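Local coordinates for protein alkaline serine protease (Pseudoalteromonas sp., PDB 1Y9Z) that probably cleaves peptide bonds as a cold-adapted subtilisin-like serine endopeptidase, carrying bound calcium and sodium ions and an inserted beta-barrel domain, at residues 6-11 / 70-75; 33-36 / 40-43; 47-50 / 54-57; 84-89 / 379-384; 177-180 / 186-189. One frame throughout, in Å; residues are numbered along the deposited sequence.

Contact 1: 6-11 / 70-75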
loop_
_atom_site.group_PDB
_atom_site.type_symbol
_atom_site.label_atom_id
_atom_site.label_comp_id
_atom_site.label_asym_id
_atom_site.label_seq_id
_atom_site.Cartn_x
_atom_site.Cartn_y
_atom_site.Cartn_z
ATOM N N TRP A 6 3.830 5.685 6.720
ATOM C CA TRP A 6 3.012 5.425 7.901
ATOM C C TRP A 6 2.756 3.949 8.179
ATOM O O TRP A 6 2.757 3.528 9.333
ATOM C CB TRP A 6 1.670 6.169 7.820
ATOM C CG TRP A 6 0.687 5.624 6.818
ATOM C CD1 TRP A 6 0.548 5.997 5.510
ATOM C CD2 TRP A 6 -0.307 4.617 7.055
ATOM N NE1 TRP A 6 -0.474 5.288 4.919
ATOM C CE2 TRP A 6 -1.014 4.433 5.845
ATOM C CE3 TRP A 6 -0.668 3.853 8.173
ATOM C CZ2 TRP A 6 -2.065 3.514 5.721
ATOM C CZ3 TRP A 6 -1.715 2.937 8.050
ATOM C CH2 TRP A 6 -2.399 2.779 6.831
ATOM N N GLY A 7 2.548 3.164 7.128
ATOM C CA GLY A 7 2.287 1.749 7.313
ATOM C C GLY A 7 3.396 1.028 8.055
ATOM O O GLY A 7 3.138 0.141 8.873
ATOM N N GLN A 8 4.641 1.402 7.771
ATOM C CA GLN A 8 5.786 0.776 8.421
ATOM C C GLN A 8 5.776 1.012 9.925
ATOM O O GLN A 8 6.125 0.128 10.705
ATOM C CB GLN A 8 7.093 1.322 7.841
ATOM C CG GLN A 8 7.329 0.995 6.373
ATOM C CD GLN A 8 7.329 -0.493 6.093
ATOM O OE1 GLN A 8 7.839 -1.285 6.887
ATOM N NE2 GLN A 8 6.771 -0.881 4.949
ATOM N N THR A 9 5.377 2.213 10.324
ATOM C CA THR A 9 5.327 2.563 11.736
ATOM C C THR A 9 4.140 1.919 12.447
ATOM O O THR A 9 4.270 1.456 13.582
ATOM C CB THR A 9 5.252 4.091 11.924
ATOM O OG1 THR A 9 6.374 4.706 11.279
ATOM C CG2 THR A 9 5.275 4.448 13.405
ATOM N N PHE A 10 2.991 1.874 11.778
ATOM C CA PHE A 10 1.784 1.302 12.371
ATOM C C PHE A 10 1.845 -0.182 12.720
ATOM O O PHE A 10 1.303 -0.599 13.746
ATOM C CB PHE A 10 0.569 1.548 11.470
ATOM C CG PHE A 10 -0.031 2.921 11.607
ATOM C CD1 PHE A 10 -1.407 3.097 11.498
ATOM C CD2 PHE A 10 0.770 4.038 11.826
ATOM C CE1 PHE A 10 -1.977 4.361 11.602
ATOM C CE2 PHE A 10 0.209 5.309 11.930
ATOM C CZ PHE A 10 -1.168 5.471 11.818
ATOM N N VAL A 11 2.492 -0.982 11.879
ATOM C CA VAL A 11 2.580 -2.416 12.130
ATOM C C VAL A 11 3.634 -2.752 13.177
ATOM O O VAL A 11 3.743 -3.898 13.613
ATOM C CB VAL A 11 2.886 -3.198 10.830
ATOM C CG1 VAL A 11 1.804 -2.924 9.795
ATOM C CG2 VAL A 11 4.261 -2.814 10.294
ATOM N N ALA A 70 7.330 -5.393 -3.239
ATOM C CA ALA A 70 8.666 -5.717 -2.742
ATOM C C ALA A 70 9.225 -4.597 -1.870
ATOM O O ALA A 70 9.862 -4.857 -0.848
ATOM C CB ALA A 70 9.607 -5.989 -3.911
ATOM N N GLY A 71 8.988 -3.350 -2.275
ATOM C CA GLY A 71 9.470 -2.218 -1.504
ATOM C C GLY A 71 8.859 -2.171 -0.113
ATOM O O GLY A 71 9.515 -1.782 0.853
ATOM N N THR A 72 7.593 -2.562 0.002
ATOM C CA THR A 72 6.937 -2.558 1.305
ATOM C C THR A 72 7.582 -3.600 2.219
ATOM O O THR A 72 7.709 -3.394 3.430
ATOM C CB THR A 72 5.430 -2.846 1.157
ATOM O OG1 THR A 72 4.810 -1.760 0.462
ATOM C CG2 THR A 72 4.775 -3.007 2.523
ATOM N N ILE A 73 8.003 -4.711 1.626
ATOM C CA ILE A 73 8.640 -5.795 2.364
ATOM C C ILE A 73 10.101 -5.518 2.705
ATOM O O ILE A 73 10.547 -5.804 3.822
ATOM C CB ILE A 73 8.589 -7.116 1.553
ATOM C CG1 ILE A 73 7.142 -7.596 1.439
ATOM C CG2 ILE A 73 9.459 -8.180 2.215
ATOM C CD1 ILE A 73 6.944 -8.721 0.441
ATOM N N ALA A 74 10.845 -4.949 1.760
ATOM C CA ALA A 74 12.264 -4.743 1.997
ATOM C C ALA A 74 12.979 -3.571 1.333
ATOM O O ALA A 74 14.149 -3.704 0.968
ATOM C CB ALA A 74 13.007 -6.037 1.667
ATOM N N ALA A 75 12.313 -2.435 1.156
ATOM C CA ALA A 75 13.013 -1.287 0.578
ATOM C C ALA A 75 14.205 -1.060 1.516
ATOM O O ALA A 75 14.051 -1.053 2.739
ATOM C CB ALA A 75 12.115 -0.061 0.543
#
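Gln8 and Thr72 mark the nearest approach of the two backbones, their CA atoms 7.9 Å apart, one in the short helix 6-10 and the other in the last turns of helix 65-74. That spacing is bridged by one long side chain, and the whole contact is this single pair. The Gln8 chain folds at chi2 (-58°), which swings its amide across to the second helix. There Gln8 NE2 donates to the backbone O of Thr72 over 3.1 Å with an N-H...O angle of 144°. The donor arrives in the carbonyl plane on a lone pair, with a C=O...N angle of 126°, although the oxygen stands somewhat out of the plane of the glutamine amide, so the bond is moderately bent at the donor. Thr72 O has a second donor in Val85 N, and this buried carbonyl near the end of its helix is therefore met by one side-chain and one backbone N-H. Thr72 CG2 lies 3.8 Å from Gln8 NE2, the side chains crossing at an oblique angle, while Thr72 OG1 turns back to a weak bond with His68 O. Helix 65-74 carries at its start His65, which lines the phenylmethanesulfonate pocket, as expected of the histidine helix in subtilases. Around the pair, Thr72 packs on Pro373 and His374 of helix 368-385 and on Ile205 and Ser207 of strand 205-208, and Ile73 lies against Ile26 and Ile28 of strand 25-30. Helix 6-10 is held here by Gln8, while Trp6 packs on Ile205 and Val11 on Val378 of helix 368-385.

Contact 2: 33-36 / 40-43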
loop_
_atom_site.group_PDB
_atom_site.type_symbol
_atom_site.label_atom_id
_atom_site.label_comp_id
_atom_site.label_asym_id
_atom_site.label_seq_id
_atom_site.Cartn_x
_atom_site.Cartn_y
_atom_site.Cartn_z
ATOM N N TYR A 33 10.508 -7.750 -10.120
ATOM C CA TYR A 33 11.237 -6.918 -9.168
ATOM C C TYR A 33 12.265 -6.059 -9.907
ATOM O O TYR A 33 13.162 -6.601 -10.546
ATOM C CB TYR A 33 11.932 -7.891 -8.211
ATOM C CG TYR A 33 12.758 -7.322 -7.085
ATOM C CD1 TYR A 33 12.262 -7.298 -5.783
ATOM C CD2 TYR A 33 14.076 -6.915 -7.294
ATOM C CE1 TYR A 33 13.055 -6.898 -4.717
ATOM C CE2 TYR A 33 14.880 -6.511 -6.232
ATOM C CZ TYR A 33 14.365 -6.511 -4.948
ATOM O OH TYR A 33 15.164 -6.163 -3.885
ATOM N N ASP A 34 12.150 -4.732 -9.830
ATOM C CA ASP A 34 13.118 -3.879 -10.522
ATOM C C ASP A 34 14.426 -3.842 -9.741
ATOM O O ASP A 34 14.633 -2.989 -8.876
ATOM C CB ASP A 34 12.580 -2.455 -10.697
ATOM C CG ASP A 34 13.492 -1.596 -11.558
ATOM O OD1 ASP A 34 13.147 -0.427 -11.828
ATOM O OD2 ASP A 34 14.559 -2.101 -11.967
ATOM N N ARG A 35 15.317 -4.769 -10.068
ATOM C CA ARG A 35 16.593 -4.866 -9.381
ATOM C C ARG A 35 17.515 -3.676 -9.631
ATOM O O ARG A 35 18.505 -3.500 -8.923
ATOM C CB ARG A 35 17.291 -6.170 -9.776
ATOM C CG ARG A 35 18.470 -6.534 -8.893
ATOM C CD ARG A 35 18.991 -7.921 -9.228
ATOM N NE ARG A 35 19.403 -8.028 -10.624
ATOM C CZ ARG A 35 19.896 -9.132 -11.174
ATOM N NH1 ARG A 35 20.246 -9.138 -12.452
ATOM N NH2 ARG A 35 20.038 -10.233 -10.446
ATOM N N SER A 36 17.193 -2.854 -10.625
ATOM C CA SER A 36 18.027 -1.693 -10.928
ATOM C C SER A 36 17.734 -0.531 -9.981
ATOM O O SER A 36 18.478 0.452 -9.942
ATOM C CB SER A 36 17.800 -1.233 -12.372
ATOM O OG SER A 36 16.583 -0.516 -12.497
ATOM N N LEU A 40 16.317 -1.319 -3.943
ATOM C CA LEU A 40 16.074 -2.758 -4.075
ATOM C C LEU A 40 17.248 -3.563 -4.624
ATOM O O LEU A 40 17.308 -4.779 -4.448
ATOM C CB LEU A 40 14.869 -3.000 -4.987
ATOM C CG LEU A 40 13.510 -2.483 -4.525
ATOM C CD1 LEU A 40 12.495 -2.675 -5.642
ATOM C CD2 LEU A 40 13.080 -3.228 -3.269
ATOM N N ASN A 41 18.174 -2.884 -5.286
ATOM C CA ASN A 41 19.323 -3.537 -5.898
ATOM C C ASN A 41 20.156 -4.432 -4.985
ATOM O O ASN A 41 20.455 -5.573 -5.336
ATOM C CB ASN A 41 20.240 -2.477 -6.514
ATOM C CG ASN A 41 21.394 -3.082 -7.281
ATOM O OD1 ASN A 41 21.223 -3.580 -8.393
ATOM N ND2 ASN A 41 22.581 -3.051 -6.687
ATOM N N ALA A 42 20.516 -3.916 -3.815
ATOM C CA ALA A 42 21.373 -4.646 -2.884
ATOM C C ALA A 42 20.720 -5.576 -1.867
ATOM O O ALA A 42 21.315 -5.879 -0.829
ATOM C CB ALA A 42 22.290 -3.662 -2.166
ATOM N N ASN A 43 19.505 -6.032 -2.144
ATOM C CA ASN A 43 18.852 -6.965 -1.235
ATOM C C ASN A 43 19.369 -8.367 -1.547
ATOM O O ASN A 43 19.962 -8.595 -2.602
ATOM C CB ASN A 43 17.331 -6.950 -1.419
ATOM C CG ASN A 43 16.641 -5.959 -0.507
ATOM O OD1 ASN A 43 17.013 -5.811 0.655
ATOM N ND2 ASN A 43 15.615 -5.289 -1.021
#
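Tyr33 has its CG trans to the backbone N (chi1 -179°), an extended setting that carries the phenol out to the turn formed by residues 40-43, where Leu40 and Asn43 receive it. The hydroxyl is used in both directions. Tyr33 OH donates to Leu40 O over 2.6 Å, the carbonyl oxygen lying at the ring edge in its plane while the donor sits 18° off the plane of the carbonyl. Tyr33 OH accepts from Asn43 ND2 at 3.0 Å, nearly straight at 164° and within the plane of the asparagine amide; the same ND2 also bonds Ala74 O in helix 65-74. Two bonds thus anchor the hydroxyl and set the direction of its proton. Leu40 adds apolar contact: its CB reaches Tyr33 CZ at 3.5 Å, and CD1 stands over one face of the ring, toward the rim. The turn is type I, from Leu40 to Asn43. At its second residue, Asn41 CA makes a C-H...O contact of 3.1 Å with Arg35 O. On the other segment Asp34 OD2 accepts Ser36 N at 3.1 Å, an Asx turn, and also Ser36 OG at 2.6 Å, both from the same face of the carboxylate. This loop joins strand 25-30 to strand 44-47; Asp39, just ahead of Leu40, is a calcium ligand, and Tyr33 and Leu40 rest on Ala70 and Thr67 of helix 65-74.

Contact 3: 47-50 / 54-57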
loop_
_atom_site.group_PDB
_atom_site.type_symbol
_atom_site.label_atom_id
_atom_site.label_comp_id
_atom_site.label_asym_id
_atom_site.label_seq_id
_atom_site.Cartn_x
_atom_site.Cartn_y
_atom_site.Cartn_z
ATOM N N GLY A 47 15.734 -15.194 -7.916
ATOM C CA GLY A 47 14.481 -15.473 -8.589
ATOM C C GLY A 47 14.610 -16.629 -9.552
ATOM O O GLY A 47 15.716 -17.092 -9.836
ATOM N N THR A 48 13.475 -17.104 -10.052
ATOM C CA THR A 48 13.457 -18.212 -10.994
ATOM C C THR A 48 12.680 -17.781 -12.229
ATOM O O THR A 48 11.460 -17.653 -12.181
ATOM C CB THR A 48 12.774 -19.452 -10.384
ATOM O OG1 THR A 48 13.456 -19.834 -9.184
ATOM C CG2 THR A 48 12.802 -20.613 -11.371
ATOM N N ASN A 49 13.387 -17.554 -13.331
ATOM C CA ASN A 49 12.740 -17.127 -14.565
ATOM C C ASN A 49 11.751 -18.139 -15.122
ATOM O O ASN A 49 11.888 -19.348 -14.919
ATOM C CB ASN A 49 13.772 -16.840 -15.662
ATOM C CG ASN A 49 14.504 -15.529 -15.461
ATOM O OD1 ASN A 49 14.017 -14.624 -14.785
ATOM N ND2 ASN A 49 15.677 -15.413 -16.074
ATOM N N ASN A 50 10.757 -17.621 -15.834
ATOM C CA ASN A 50 9.748 -18.441 -16.485
ATOM C C ASN A 50 9.696 -17.997 -17.945
ATOM O O ASN A 50 9.710 -16.802 -18.242
ATOM C CB ASN A 50 8.383 -18.261 -15.820
ATOM C CG ASN A 50 7.302 -19.080 -16.492
ATOM O OD1 ASN A 50 6.575 -18.586 -17.351
ATOM N ND2 ASN A 50 7.201 -20.349 -16.112
ATOM N N GLY A 54 9.812 -13.406 -19.239
ATOM C CA GLY A 54 11.144 -12.830 -19.307
ATOM C C GLY A 54 11.972 -12.962 -18.041
ATOM O O GLY A 54 11.999 -14.019 -17.413
ATOM N N ASN A 55 12.657 -11.885 -17.669
ATOM C CA ASN A 55 13.497 -11.891 -16.477
ATOM C C ASN A 55 12.748 -11.386 -15.252
ATOM O O ASN A 55 12.079 -10.352 -15.301
ATOM C CB ASN A 55 14.748 -11.035 -16.698
ATOM C CG ASN A 55 15.663 -11.607 -17.763
ATOM O OD1 ASN A 55 15.976 -12.798 -17.751
ATOM N ND2 ASN A 55 16.103 -10.758 -18.683
ATOM N N TRP A 56 12.872 -12.118 -14.149
ATOM C CA TRP A 56 12.199 -11.742 -12.913
ATOM C C TRP A 56 12.681 -10.391 -12.403
ATOM O O TRP A 56 11.935 -9.672 -11.736
ATOM C CB TRP A 56 12.423 -12.806 -11.830
ATOM C CG TRP A 56 13.856 -12.984 -11.402
ATOM C CD1 TRP A 56 14.750 -13.907 -11.875
ATOM C CD2 TRP A 56 14.557 -12.220 -10.411
ATOM N NE1 TRP A 56 15.959 -13.766 -11.237
ATOM C CE2 TRP A 56 15.869 -12.738 -10.335
ATOM C CE3 TRP A 56 14.203 -11.147 -9.580
ATOM C CZ2 TRP A 56 16.830 -12.221 -9.459
ATOM C CZ3 TRP A 56 15.161 -10.633 -8.707
ATOM C CH2 TRP A 56 16.459 -11.172 -8.655
ATOM N N TYR A 57 13.927 -10.050 -12.726
ATOM C CA TYR A 57 14.529 -8.792 -12.286
ATOM C C TYR A 57 14.279 -7.603 -13.212
ATOM O O TYR A 57 14.840 -6.522 -13.013
ATOM C CB TYR A 57 16.039 -8.976 -12.082
ATOM C CG TYR A 57 16.761 -9.644 -13.236
ATOM C CD1 TYR A 57 16.845 -11.035 -13.324
ATOM C CD2 TYR A 57 17.371 -8.884 -14.233
ATOM C CE1 TYR A 57 17.524 -11.653 -14.376
ATOM C CE2 TYR A 57 18.052 -9.491 -15.288
ATOM C CZ TYR A 57 18.123 -10.872 -15.351
ATOM O OH TYR A 57 18.803 -11.473 -16.388
HETATM O O HOH W 1 18.095 -15.596 -11.800
HETATM O O HOH W 2 10.363 -14.816 -15.404
HETATM O O HOH W 3 12.586 -16.186 -19.204
#
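Asn49 and Trp56 carry most of this contact, with Gly47 laid against the indole. The carbamoyl oxygen of Asn49 accepts Trp56 N: OD1 to N is 2.8 Å and the N-H...O angle 156°, with the donor tilted from the carbonyl plane. The same OD1 lies at the indole edge, 3.1 Å from Trp56 CD1, so one oxygen meets both the backbone and the ring of the tryptophan. Trp56 takes chi1 of 64°, its CG set between the backbone N and carbonyl carbon, and this stands the indole beside the strand end. Gly47 CA sits over the five-membered ring in a CH-pi contact, 3.4 Å from its centroid and 9° off the normal, and Gly47 N approaches Trp56 CE2 at 3.4 Å. Tyr57 CD1 occupies the opposite face of the indole, 3.5 Å above its plane and toward the rim. The segments are the two limbs of a surface loop between strand 44-47 and helix 65-74 of the subtilisin-like domain; no strand ladder joins them, and three waters bridge the limbs. One water accepts from Trp56 NE1 at 2.9 Å and donates weakly to Gly47 O. Another takes Asn50 N at 2.9 Å and gives to Gly54 O at 2.7 Å, and a third donates to Asn50 O as well as Gly54 O. Trp56 also bonds Tyr33 through its backbone, while Thr48 OG1 is held by His94 NE2.

Contact 4: 84-89 / 379-384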
loop_
_atom_site.group_PDB
_atom_site.type_symbol
_atom_site.label_atom_id
_atom_site.label_comp_id
_atom_site.label_asym_id
_atom_site.label_seq_id
_atom_site.Cartn_x
_atom_site.Cartn_y
_atom_site.Cartn_z
ATOM N N GLY A 84 11.458 -0.642 3.995
ATOM C CA GLY A 84 10.457 -1.689 4.083
ATOM C C GLY A 84 10.464 -2.320 5.466
ATOM O O GLY A 84 11.212 -1.891 6.349
ATOM N N VAL A 85 9.641 -3.346 5.660
ATOM C CA VAL A 85 9.558 -4.016 6.953
ATOM C C VAL A 85 10.919 -4.536 7.412
ATOM O O VAL A 85 11.267 -4.421 8.589
ATOM C CB VAL A 85 8.545 -5.184 6.911
ATOM C CG1 VAL A 85 8.509 -5.887 8.260
ATOM C CG2 VAL A 85 7.162 -4.658 6.561
ATOM N N MET A 86 11.677 -5.112 6.482
ATOM C CA MET A 86 13.019 -5.642 6.754
ATOM C C MET A 86 13.925 -4.907 5.768
ATOM O O MET A 86 14.186 -5.387 4.665
ATOM C CB MET A 86 13.044 -7.149 6.503
ATOM C CG MET A 86 12.043 -7.913 7.370
ATOM S SD MET A 86 11.939 -9.675 7.014
ATOM C CE MET A 86 10.935 -9.645 5.522
ATOM N N PRO A 87 14.430 -3.731 6.171
ATOM C CA PRO A 87 15.291 -2.877 5.351
ATOM C C PRO A 87 16.808 -2.998 5.448
ATOM O O PRO A 87 17.518 -2.276 4.746
ATOM C CB PRO A 87 14.845 -1.495 5.777
ATOM C CG PRO A 87 14.780 -1.683 7.281
ATOM C CD PRO A 87 14.115 -3.059 7.447
ATOM N N ASN A 88 17.316 -3.893 6.286
ATOM C CA ASN A 88 18.761 -3.976 6.453
ATOM C C ASN A 88 19.543 -5.018 5.663
ATOM O O ASN A 88 20.633 -5.423 6.075
ATOM C CB ASN A 88 19.083 -4.090 7.943
ATOM C CG ASN A 88 18.470 -2.962 8.752
ATOM O OD1 ASN A 88 17.502 -3.161 9.486
ATOM N ND2 ASN A 88 19.022 -1.762 8.606
ATOM N N GLN A 89 18.999 -5.447 4.530
ATOM C CA GLN A 89 19.685 -6.405 3.666
ATOM C C GLN A 89 20.044 -7.728 4.349
ATOM O O GLN A 89 21.153 -8.245 4.192
ATOM C CB GLN A 89 20.944 -5.737 3.099
ATOM C CG GLN A 89 20.635 -4.533 2.216
ATOM C CD GLN A 89 21.834 -3.633 1.993
ATOM O OE1 GLN A 89 22.131 -2.757 2.807
ATOM N NE2 GLN A 89 22.533 -3.847 0.887
ATOM N N ALA A 379 5.307 -11.010 9.134
ATOM C CA ALA A 379 5.285 -12.430 9.468
ATOM C C ALA A 379 6.697 -12.995 9.387
ATOM O O ALA A 379 7.136 -13.741 10.264
ATOM C CB ALA A 379 4.361 -13.184 8.511
ATOM N N THR A 380 7.409 -12.629 8.329
ATOM C CA THR A 380 8.773 -13.095 8.122
ATOM C C THR A 380 9.693 -12.554 9.218
ATOM O O THR A 380 10.511 -13.290 9.775
ATOM C CB THR A 380 9.295 -12.646 6.737
ATOM O OG1 THR A 380 8.397 -13.111 5.717
ATOM C CG2 THR A 380 10.676 -13.218 6.471
ATOM N N LEU A 381 9.547 -11.269 9.524
ATOM C CA LEU A 381 10.356 -10.621 10.554
ATOM C C LEU A 381 10.164 -11.287 11.915
ATOM O O LEU A 381 11.132 -11.631 12.595
ATOM C CB LEU A 381 9.992 -9.138 10.647
ATOM C CG LEU A 381 10.632 -8.319 11.774
ATOM C CD1 LEU A 381 12.155 -8.372 11.677
ATOM C CD2 LEU A 381 10.138 -6.883 11.680
ATOM N N VAL A 382 8.909 -11.468 12.309
ATOM C CA VAL A 382 8.595 -12.091 13.585
ATOM C C VAL A 382 9.090 -13.532 13.621
ATOM O O VAL A 382 9.663 -13.978 14.614
ATOM C CB VAL A 382 7.073 -12.059 13.847
ATOM C CG1 VAL A 382 6.733 -12.885 15.077
ATOM C CG2 VAL A 382 6.616 -10.621 14.036
ATOM N N TRP A 383 8.879 -14.257 12.528
ATOM C CA TRP A 383 9.297 -15.649 12.448
ATOM C C TRP A 383 10.813 -15.801 12.582
ATOM O O TRP A 383 11.293 -16.811 13.095
ATOM C CB TRP A 383 8.838 -16.249 11.117
ATOM C CG TRP A 383 8.693 -17.745 11.109
ATOM C CD1 TRP A 383 9.059 -18.623 12.093
ATOM C CD2 TRP A 383 8.134 -18.535 10.055
ATOM N NE1 TRP A 383 8.757 -19.911 11.715
ATOM C CE2 TRP A 383 8.188 -19.885 10.468
ATOM C CE3 TRP A 383 7.589 -18.232 8.799
ATOM C CZ2 TRP A 383 7.718 -20.934 9.669
ATOM C CZ3 TRP A 383 7.121 -19.275 8.005
ATOM C CH2 TRP A 383 7.191 -20.610 8.444
ATOM N N SER A 384 11.568 -14.804 12.128
ATOM C CA SER A 384 13.027 -14.880 12.202
ATOM C C SER A 384 13.535 -14.961 13.640
ATOM O O SER A 384 14.644 -15.440 13.881
ATOM C CB SER A 384 13.679 -13.690 11.485
ATOM O OG SER A 384 13.547 -12.485 12.219
#
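Flat groups contribute little where Val85 and Met86 meet Thr380 and Leu381: no ring or side-chain amide enters the interface, and the Trp383 side chain packs instead on helix 391-401 and strand 125-128. What meets is branched and thioether chains, with no hydrogen bond between the segments. Met86 runs straight through chi2 and then bends at chi3 (-78°), which lays its methyl across Thr380, Met86 CE lying 3.6 Å from Thr380 CB. Its sulfur rests against the helix surface between the two residues, Met86 SD being 3.8 Å from Leu381 N and equally 3.8 Å from Thr380 CG2. Further back along the chain, Met86 CG passes Leu381 CB at 4.1 Å, the two side chains sliding by each other in opposite directions. Val85 has CG1 trans to its backbone N (chi1 178°), and this branch touches Leu381 CD2 at 3.9 Å, the pair crossing at a slant. All four residues are buried. The hydroxyl of Thr380 turns to Ser376 O in the preceding helical turn, so Thr380 presents carbon to the methionine; one turn along, Ser384 OG bonds Leu381 O at 2.6 Å. The arrangement seats the loop after helix 65-74 against helix 368-385, whose first turn brings Ser369 to the phenylmethanesulfonate pocket, consistent with the buried serine helix of the subtilisin fold.

Contact 5: 177-180 / 186-189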
loop_
_atom_site.group_PDB
_atom_site.type_symbol
_atom_site.label_atom_id
_atom_site.label_comp_id
_atom_site.label_asym_id
_atom_site.label_seq_id
_atom_site.Cartn_x
_atom_site.Cartn_y
_atom_site.Cartn_z
ATOM N N VAL A 177 -5.843 -11.115 3.672
ATOM C CA VAL A 177 -5.529 -9.794 4.204
ATOM C C VAL A 177 -6.403 -8.650 3.703
ATOM O O VAL A 177 -6.579 -8.472 2.496
ATOM C CB VAL A 177 -4.057 -9.439 3.895
ATOM C CG1 VAL A 177 -3.713 -8.070 4.472
ATOM C CG2 VAL A 177 -3.139 -10.506 4.463
ATOM N N ALA A 178 -6.930 -7.871 4.647
ATOM C CA ALA A 178 -7.769 -6.714 4.348
ATOM C C ALA A 178 -6.946 -5.432 4.458
ATOM O O ALA A 178 -5.864 -5.419 5.055
ATOM C CB ALA A 178 -8.944 -6.657 5.316
ATOM N N ALA A 179 -7.474 -4.352 3.890
ATOM C CA ALA A 179 -6.797 -3.060 3.906
ATOM C C ALA A 179 -7.510 -2.024 4.767
ATOM O O ALA A 179 -8.738 -1.942 4.766
ATOM C CB ALA A 179 -6.673 -2.527 2.479
ATOM N N VAL A 180 -6.725 -1.239 5.502
ATOM C CA VAL A 180 -7.254 -0.152 6.324
ATOM C C VAL A 180 -6.382 1.065 6.040
ATOM O O VAL A 180 -5.275 0.925 5.508
ATOM C CB VAL A 180 -7.199 -0.463 7.843
ATOM C CG1 VAL A 180 -8.070 -1.665 8.162
ATOM C CG2 VAL A 180 -5.763 -0.703 8.281
ATOM N N HIS A 186 -11.592 0.858 7.836
ATOM C CA HIS A 186 -11.673 -0.138 6.777
ATOM C C HIS A 186 -11.729 0.555 5.417
ATOM O O HIS A 186 -12.506 1.486 5.215
ATOM C CB HIS A 186 -12.921 -1.004 6.995
ATOM C CG HIS A 186 -13.275 -1.877 5.830
ATOM N ND1 HIS A 186 -14.371 -1.638 5.030
ATOM C CD2 HIS A 186 -12.685 -2.992 5.339
ATOM C CE1 HIS A 186 -14.441 -2.570 4.094
ATOM N NE2 HIS A 186 -13.430 -3.403 4.260
ATOM N N ALA A 187 -10.886 0.108 4.492
ATOM C CA ALA A 187 -10.854 0.678 3.150
ATOM C C ALA A 187 -12.137 0.285 2.425
ATOM O O ALA A 187 -12.482 -0.895 2.355
ATOM C CB ALA A 187 -9.640 0.161 2.394
ATOM N N ALA A 188 -12.833 1.273 1.874
ATOM C CA ALA A 188 -14.094 1.023 1.186
ATOM C C ALA A 188 -14.023 -0.056 0.111
ATOM O O ALA A 188 -15.000 -0.772 -0.121
ATOM C CB ALA A 188 -14.624 2.323 0.582
ATOM N N PHE A 189 -12.874 -0.181 -0.543
ATOM C CA PHE A 189 -12.710 -1.169 -1.606
ATOM C C PHE A 189 -12.349 -2.572 -1.129
ATOM O O PHE A 189 -12.461 -3.533 -1.887
ATOM C CB PHE A 189 -11.621 -0.710 -2.583
ATOM C CG PHE A 189 -10.265 -0.537 -1.942
ATOM C CD1 PHE A 189 -9.760 0.733 -1.687
ATOM C CD2 PHE A 189 -9.509 -1.643 -1.557
ATOM C CE1 PHE A 189 -8.525 0.898 -1.057
ATOM C CE2 PHE A 189 -8.279 -1.490 -0.927
ATOM C CZ PHE A 189 -7.787 -0.217 -0.676
#
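Ala187 N donates to Ala179 O over 3.0 Å with an N-H...O angle of 165°, and this nearly straight bond is the polar link between the end of strand 174-180 and the loop that follows. The donor reaches the carbonyl 29° out of its plane. The bridge it supports is single: Val180 and His186 lie with CA atoms 4.4 Å apart, and no further rung is built. Beside the bond, Ala179 CB touches Ala187 CB at 4.0 Å and Phe189 CE2 at 3.9 Å. Phe189 adopts chi1 of 61°, which folds its ring back under the loop; Ala187 CB lies over one of its faces, 3.6 Å above the plane and toward the rim. On the other flank Val180 CG1 brushes His186 CA at 4.2 Å, while the imidazole turns its NE2 to Ser190 O, and Ser190 OG accepts Ala179 N. Phe189 also packs on Asn159, which lines the phenylmethanesulfonate pocket; the Phe189 side chain is about 7 Å from the bound ligand. In the fold, strand 174-180 runs parallel between strands 152-156 and 196-201, Ala179 touches Thr368 at the start of helix 368-385, and the loop turns back upon the strand end.

Overall arrangement
From the N terminus, contact 1 closes the first large loop by joining helix 6-10 to helix 65-74, and contacts 2 and 3 both fall within it, following one another in the loops flanking strand 44-47. Contact 2 leans on contact 1 through Asn43 and Ala74 and on contact 3 through Tyr33 and Trp56. Contact 4 opens after contact 1 has closed, and its span of some 290 residues encloses contact 5 and the inserted barrel, so that no two of the loops cross. Residues 84-89 touch contact 1 through the backbone, which links helices 6-10, 65-74 and 368-385 into one connected set of contacts; contact 5 turns back the strand end beside it, where Trp6 meets Val180.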